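Local coordinates for glycosyl hydrolases family 2, sugar binding domain protein (Bacteroides uniformis str. 3978 T3 ii, PDB 6D1P) that probably hydrolyses O-glycosidic bonds, as a gut bacterial beta-glucuronidase of glycoside hydrolase family 2, at residues 105-110 and 140-145; 147-152 and 160-165. All coordinates share one frame; numbering follows the deposited sequence.

Contact 1 (105-110 and 140-145); sequences GRTCLE and DITEAV
Strand 106-111 runs antiparallel to the last residue of strand 137-140, where Cys-108 and Asp-140 form a non-hydrogen-bonded pair with CA atoms 4.4 Å apart, and the chain then turns into helix 142-149. As it turns, Ile-141 N, at the N-cap position, donates to Thr-107 O (2.9 Å), almost along the C=O axis. The same residue also donates: Thr-107 N gives a short, straight bond to Thr-142 OG1 (2.6 Å, 168°). That hydroxyl in turn donates to the syn lone pair of Asp-140 OD1 (2.8 Å), so it accepts one bond and donates another. The same OD1 closes an Asx turn by accepting from Thr-142 N through its anti lone pair, and takes a third bond, from above the carboxylate plane, from Arg-106 NH2 (3.1 Å). Arg-106, bent at chi3 (62°), brings its guanidinium side-on to the carboxylate in a salt bridge: NE points straight at the syn lone pair of OD2 (3.0 Å, 175°), within the guanidinium plane. Thr-142 CB rests 3.3 Å from NH2, over one face of the guanidinium. With so many donors around it, Asp-140 is likely to stay ionised. Apolar packing continues along the strand, where Ile-141 CD1 approaches both Thr-107 CG2 and Leu-109 CG. Strand 106-111 is flanked on its far edge by strand 194-199, to which Arg-106, Cys-108 and Glu-110 make backbone hydrogen bonds; toward the second sheet, Leu-109 touches Val-120 of strand 117-122, and Ile-141 touches Val-122 and Ile-127 of strands 117-122 and 125-131.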
loop_
_atom_site.group_PDB
_atom_site.type_symbol
_atom_site.label_atom_id
_atom_site.label_comp_id
_atom_site.label_asym_id
_atom_site.label_seq_id
_atom_site.Cartn_x
_atom_site.Cartn_y
_atom_site.Cartn_z
ATOM N N GLY A 105 -25.522 24.393 -24.515
ATOM C CA GLY A 105 -24.347 24.704 -23.735
ATOM C C GLY A 105 -23.455 23.488 -23.596
ATOM O O GLY A 105 -23.835 22.356 -23.904
ATOM N N ARG A 106 -22.235 23.731 -23.127
ATOM C CA ARG A 106 -21.247 22.675 -22.978
ATOM C C ARG A 106 -20.829 22.555 -21.520
ATOM O O ARG A 106 -20.727 23.558 -20.803
ATOM C CB ARG A 106 -20.049 22.931 -23.891
ATOM C CG ARG A 106 -20.472 23.080 -25.341
ATOM C CD ARG A 106 -19.409 22.613 -26.304
ATOM N NE ARG A 106 -19.098 21.194 -26.158
ATOM C CZ ARG A 106 -19.826 20.205 -26.671
ATOM N NH1 ARG A 106 -20.931 20.471 -27.352
ATOM N NH2 ARG A 106 -19.455 18.942 -26.495
ATOM N N THR A 107 -20.624 21.315 -21.078
ATOM C CA THR A 107 -20.318 21.014 -19.686
ATOM C C THR A 107 -18.946 20.367 -19.615
ATOM O O THR A 107 -18.696 19.357 -20.280
ATOM C CB THR A 107 -21.362 20.080 -19.046
ATOM O OG1 THR A 107 -22.672 20.639 -19.174
ATOM C CG2 THR A 107 -21.062 19.902 -17.565
ATOM N N CYS A 108 -18.072 20.940 -18.792
ATOM C CA CYS A 108 -16.711 20.455 -18.630
ATOM C C CYS A 108 -16.376 20.246 -17.165
ATOM O O CYS A 108 -16.756 21.048 -16.300
ATOM C CB CYS A 108 -15.700 21.429 -19.228
ATOM S SG CYS A 108 -15.745 21.452 -21.008
ATOM N N LEU A 109 -15.651 19.169 -16.896
ATOM C CA LEU A 109 -14.904 19.059 -15.658
ATOM C C LEU A 109 -13.558 19.729 -15.881
ATOM O O LEU A 109 -12.855 19.423 -16.851
ATOM C CB LEU A 109 -14.726 17.605 -15.253
ATOM C CG LEU A 109 -16.045 16.909 -14.934
ATOM C CD1 LEU A 109 -15.802 15.440 -14.646
ATOM C CD2 LEU A 109 -16.703 17.581 -13.743
ATOM N N GLU A 110 -13.232 20.674 -15.020
ATOM C CA GLU A 110 -11.986 21.411 -15.088
ATOM C C GLU A 110 -11.073 20.917 -13.978
ATOM O O GLU A 110 -11.512 20.779 -12.828
ATOM C CB GLU A 110 -12.234 22.911 -14.927
ATOM C CG GLU A 110 -12.003 23.724 -16.163
ATOM C CD GLU A 110 -11.899 25.200 -15.843
ATOM O OE1 GLU A 110 -11.930 25.544 -14.639
ATOM O OE2 GLU A 110 -11.768 26.005 -16.782
ATOM N N ASP A 140 -14.424 17.516 -21.659
ATOM C CA ASP A 140 -15.737 17.938 -22.128
ATOM C C ASP A 140 -16.677 16.739 -22.048
ATOM O O ASP A 140 -16.590 15.817 -22.864
ATOM C CB ASP A 140 -15.643 18.493 -23.550
ATOM C CG ASP A 140 -16.874 19.301 -23.950
ATOM O OD1 ASP A 140 -17.999 18.784 -23.783
ATOM O OD2 ASP A 140 -16.713 20.457 -24.424
ATOM N N ILE A 141 -17.577 16.745 -21.066
ATOM C CA ILE A 141 -18.445 15.593 -20.844
ATOM C C ILE A 141 -19.817 15.783 -21.477
ATOM O O ILE A 141 -20.728 14.982 -21.229
ATOM C CB ILE A 141 -18.574 15.285 -19.350
ATOM C CG1 ILE A 141 -19.288 16.433 -18.649
ATOM C CG2 ILE A 141 -17.198 15.053 -18.742
ATOM C CD1 ILE A 141 -19.543 16.165 -17.207
ATOM N N THR A 142 -19.968 16.800 -22.327
ATOM C CA THR A 142 -21.282 17.214 -22.814
ATOM C C THR A 142 -21.991 16.082 -23.549
ATOM O O THR A 142 -23.146 15.757 -23.249
ATOM C CB THR A 142 -21.126 18.446 -23.715
ATOM O OG1 THR A 142 -20.575 19.526 -22.952
ATOM C CG2 THR A 142 -22.463 18.879 -24.282
ATOM N N GLU A 143 -21.312 15.461 -24.509
ATOM C CA GLU A 143 -21.975 14.441 -25.309
ATOM C C GLU A 143 -22.214 13.161 -24.517
ATOM O O GLU A 143 -23.224 12.483 -24.735
ATOM C CB GLU A 143 -21.169 14.166 -26.581
ATOM C CG GLU A 143 -21.552 15.112 -27.711
ATOM C CD GLU A 143 -23.071 15.304 -27.797
ATOM O OE1 GLU A 143 -23.581 16.355 -27.325
ATOM O OE2 GLU A 143 -23.755 14.387 -28.317
ATOM N N ALA A 144 -21.320 12.826 -23.585
ATOM C CA ALA A 144 -21.502 11.598 -22.819
ATOM C C ALA A 144 -22.620 11.739 -21.795
ATOM O O ALA A 144 -23.330 10.759 -21.516
ATOM C CB ALA A 144 -20.195 11.204 -22.136
ATOM N N VAL A 145 -22.793 12.938 -21.227
ATOM C CA VAL A 145 -23.925 13.165 -20.335
ATOM C C VAL A 145 -25.228 12.981 -21.099
ATOM O O VAL A 145 -26.168 12.328 -20.625
ATOM C CB VAL A 145 -23.849 14.560 -19.694
ATOM C CG1 VAL A 145 -25.171 14.897 -19.043
ATOM C CG2 VAL A 145 -22.742 14.620 -18.652
#

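Contact 2 (147-152 and 160-165); sequences AFRRTP and GKIPIA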
loop_
_atom_site.group_PDB
_atom_site.type_symbol
_atom_site.label_atom_id
_atom_site.label_comp_id
_atom_site.label_asym_id
_atom_site.label_seq_id
_atom_site.Cartn_x
_atom_site.Cartn_y
_atom_site.Cartn_z
ATOM N N ALA A 147 -25.798 11.255 -24.142
ATOM C CA ALA A 147 -26.002 9.851 -24.490
ATOM C C ALA A 147 -26.308 9.000 -23.272
ATOM O O ALA A 147 -26.937 7.949 -23.408
ATOM C CB ALA A 147 -24.781 9.279 -25.210
ATOM N N PHE A 148 -25.896 9.436 -22.086
ATOM C CA PHE A 148 -26.224 8.682 -20.887
ATOM C C PHE A 148 -27.641 8.974 -20.407
ATOM O O PHE A 148 -28.343 8.063 -19.957
ATOM C CB PHE A 148 -25.218 8.987 -19.786
ATOM C CG PHE A 148 -25.544 8.333 -18.486
ATOM C CD1 PHE A 148 -25.311 6.979 -18.304
ATOM C CD2 PHE A 148 -26.087 9.071 -17.440
ATOM C CE1 PHE A 148 -25.614 6.368 -17.098
ATOM C CE2 PHE A 148 -26.393 8.462 -16.234
ATOM C CZ PHE A 148 -26.156 7.111 -16.066
ATOM N N ARG A 149 -28.080 10.232 -20.484
ATOM C CA ARG A 149 -29.464 10.525 -20.131
ATOM C C ARG A 149 -30.440 9.774 -21.031
ATOM O O ARG A 149 -31.533 9.400 -20.586
ATOM C CB ARG A 149 -29.713 12.030 -20.191
ATOM C CG ARG A 149 -29.485 12.733 -18.868
ATOM C CD ARG A 149 -29.062 14.195 -19.074
ATOM N NE ARG A 149 -28.883 14.892 -17.800
ATOM C CZ ARG A 149 -28.437 16.140 -17.667
ATOM N NH1 ARG A 149 -28.111 16.855 -18.745
ATOM N NH2 ARG A 149 -28.314 16.677 -16.450
ATOM N N ARG A 150 -30.047 9.508 -22.280
ATOM C CA ARG A 150 -30.862 8.758 -23.231
ATOM C C ARG A 150 -30.805 7.258 -22.969
ATOM O O ARG A 150 -30.913 6.458 -23.904
ATOM C CB ARG A 150 -30.405 9.039 -24.665
ATOM C CG ARG A 150 -30.612 10.466 -25.118
ATOM C CD ARG A 150 -29.561 10.861 -26.162
ATOM N NE ARG A 150 -29.833 10.363 -27.513
ATOM C CZ ARG A 150 -29.838 11.134 -28.601
ATOM N NH1 ARG A 150 -29.576 12.432 -28.489
ATOM N NH2 ARG A 150 -30.089 10.613 -29.801
ATOM N N THR A 151 -30.621 6.866 -21.712
ATOM C CA THR A 151 -30.638 5.480 -21.274
ATOM C C THR A 151 -31.511 5.354 -20.036
ATOM O O THR A 151 -31.629 6.307 -19.256
ATOM C CB THR A 151 -29.229 4.969 -20.949
ATOM O OG1 THR A 151 -28.721 5.686 -19.818
ATOM C CG2 THR A 151 -28.302 5.166 -22.134
ATOM N N PRO A 152 -32.122 4.184 -19.818
ATOM C CA PRO A 152 -33.036 4.050 -18.673
ATOM C C PRO A 152 -32.326 4.012 -17.329
ATOM O O PRO A 152 -32.940 4.368 -16.314
ATOM C CB PRO A 152 -33.776 2.730 -18.956
ATOM C CG PRO A 152 -33.451 2.371 -20.373
ATOM C CD PRO A 152 -32.111 2.973 -20.655
ATOM N N GLY A 160 -31.605 10.323 -12.242
ATOM C CA GLY A 160 -31.268 11.476 -13.035
ATOM C C GLY A 160 -29.891 12.063 -12.806
ATOM O O GLY A 160 -29.479 12.923 -13.590
ATOM N N LYS A 161 -29.165 11.648 -11.766
ATOM C CA LYS A 161 -27.807 12.141 -11.562
ATOM C C LYS A 161 -26.824 11.372 -12.448
ATOM O O LYS A 161 -27.165 10.351 -13.051
ATOM C CB LYS A 161 -27.419 12.042 -10.088
ATOM C CG LYS A 161 -28.271 12.929 -9.197
ATOM C CD LYS A 161 -28.174 12.552 -7.724
ATOM C CE LYS A 161 -27.133 13.380 -6.984
ATOM N NZ LYS A 161 -27.390 13.375 -5.510
ATOM N N ILE A 162 -25.601 11.873 -12.540
ATOM C CA ILE A 162 -24.608 11.372 -13.487
ATOM C C ILE A 162 -23.458 10.745 -12.710
ATOM O O ILE A 162 -22.886 11.401 -11.839
ATOM C CB ILE A 162 -24.081 12.472 -14.423
ATOM C CG1 ILE A 162 -25.250 13.236 -15.052
ATOM C CG2 ILE A 162 -23.225 11.869 -15.522
ATOM C CD1 ILE A 162 -26.204 12.358 -15.821
ATOM N N PRO A 163 -23.071 9.503 -13.006
ATOM C CA PRO A 163 -21.920 8.906 -12.319
ATOM C C PRO A 163 -20.587 9.260 -12.969
ATOM O O PRO A 163 -20.387 9.094 -14.180
ATOM C CB PRO A 163 -22.206 7.395 -12.400
ATOM C CG PRO A 163 -23.348 7.228 -13.407
ATOM C CD PRO A 163 -23.635 8.586 -14.006
ATOM N N ILE A 164 -19.671 9.757 -12.144
ATOM C CA ILE A 164 -18.350 10.208 -12.562
ATOM C C ILE A 164 -17.309 9.332 -11.875
ATOM O O ILE A 164 -17.414 9.055 -10.676
ATOM C CB ILE A 164 -18.142 11.691 -12.203
ATOM C CG1 ILE A 164 -19.139 12.549 -12.971
ATOM C CG2 ILE A 164 -16.707 12.160 -12.505
ATOM C CD1 ILE A 164 -19.033 12.379 -14.467
ATOM N N ALA A 165 -16.308 8.894 -12.623
ATOM C CA ALA A 165 -15.161 8.240 -12.019
ATOM C C ALA A 165 -13.896 8.796 -12.642
ATOM O O ALA A 165 -13.863 9.112 -13.837
ATOM C CB ALA A 165 -15.204 6.712 -12.173
HETATM O O HOH W 1 -31.121 14.446 -15.619
#
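The Phe-148 ring turns its edge to the strand segment, with Ile-162 CD1 and Lys-161 O near the ring plane, whereas Pro-163 CD comes in obliquely; Tyr-123 also meets the ring, the two planes inclined at about 45°. This is helix-on-sheet packing in the beta-sandwich, jelly-roll-like sugar-binding domain of a family 2 glycoside hydrolase: the end of helix 142-149 lies against the start of strand 162-169. Phe-148 CG stands anti to the backbone N (chi1 176°), which carries the ring from the helix toward the strand. Its CE2 and CZ atoms then meet Pro-163 tip to tip, CE2 lying 3.5 Å from Pro-163 CD. Nearer the ring plane, Phe-148 CD2 is 3.7 Å from Ile-162 CD1, the two side chains sliding past each other in opposite directions. Phe-158, from the loop between the segments, and Cys-154 of helix 152-156 also touch the ring, and Met-49 and Met-95 pack on Pro-163. An alanine in place of Phe-148 would probably loosen the seat of the helix end on the strand, since the ring's contacts with Ile-162 and Pro-163 would go. Arg-149, extended from CG to NE, crosses Ile-162 at about a right angle, NE lying 4.2 Å from CD1, and its NH2 is hydrogen-bonded to Ile-98 O. A water links the two segments more loosely, donating to Gly-160 O (3.0 Å) and accepting a weak bond from Arg-149 NE. Where the helix ends and Arg-150 leaves helical torsions, the Phe-148 carbonyl takes a weak bond from Thr-151 N and, in its own plane, a very short one from Thr-151 OG1 at 2.4 Å.

Overall arrangement
Contact 1 closes before contact 2 opens, and helix 142-149 serves both: its first turn belongs to 140-145 and its last to 147-152. Their centres are 12 Å apart, and they touch directly, Leu-109 CD1 packing on Ile-164 CG2 (4.0 Å) and Val-145 CG2 on Ile-162 CG2. Contact 1 joins strand 106-111 of the four-stranded sheet to the end of its edge strand 137-140 and the helix start, whereas 162-169 of contact 2 is an inner strand of the six-stranded sheet. Between strands 137-140 and 162-169 the chain thus passes through this helix, which packs against both sheets within the sugar-binding domain, and then through helix 152-156.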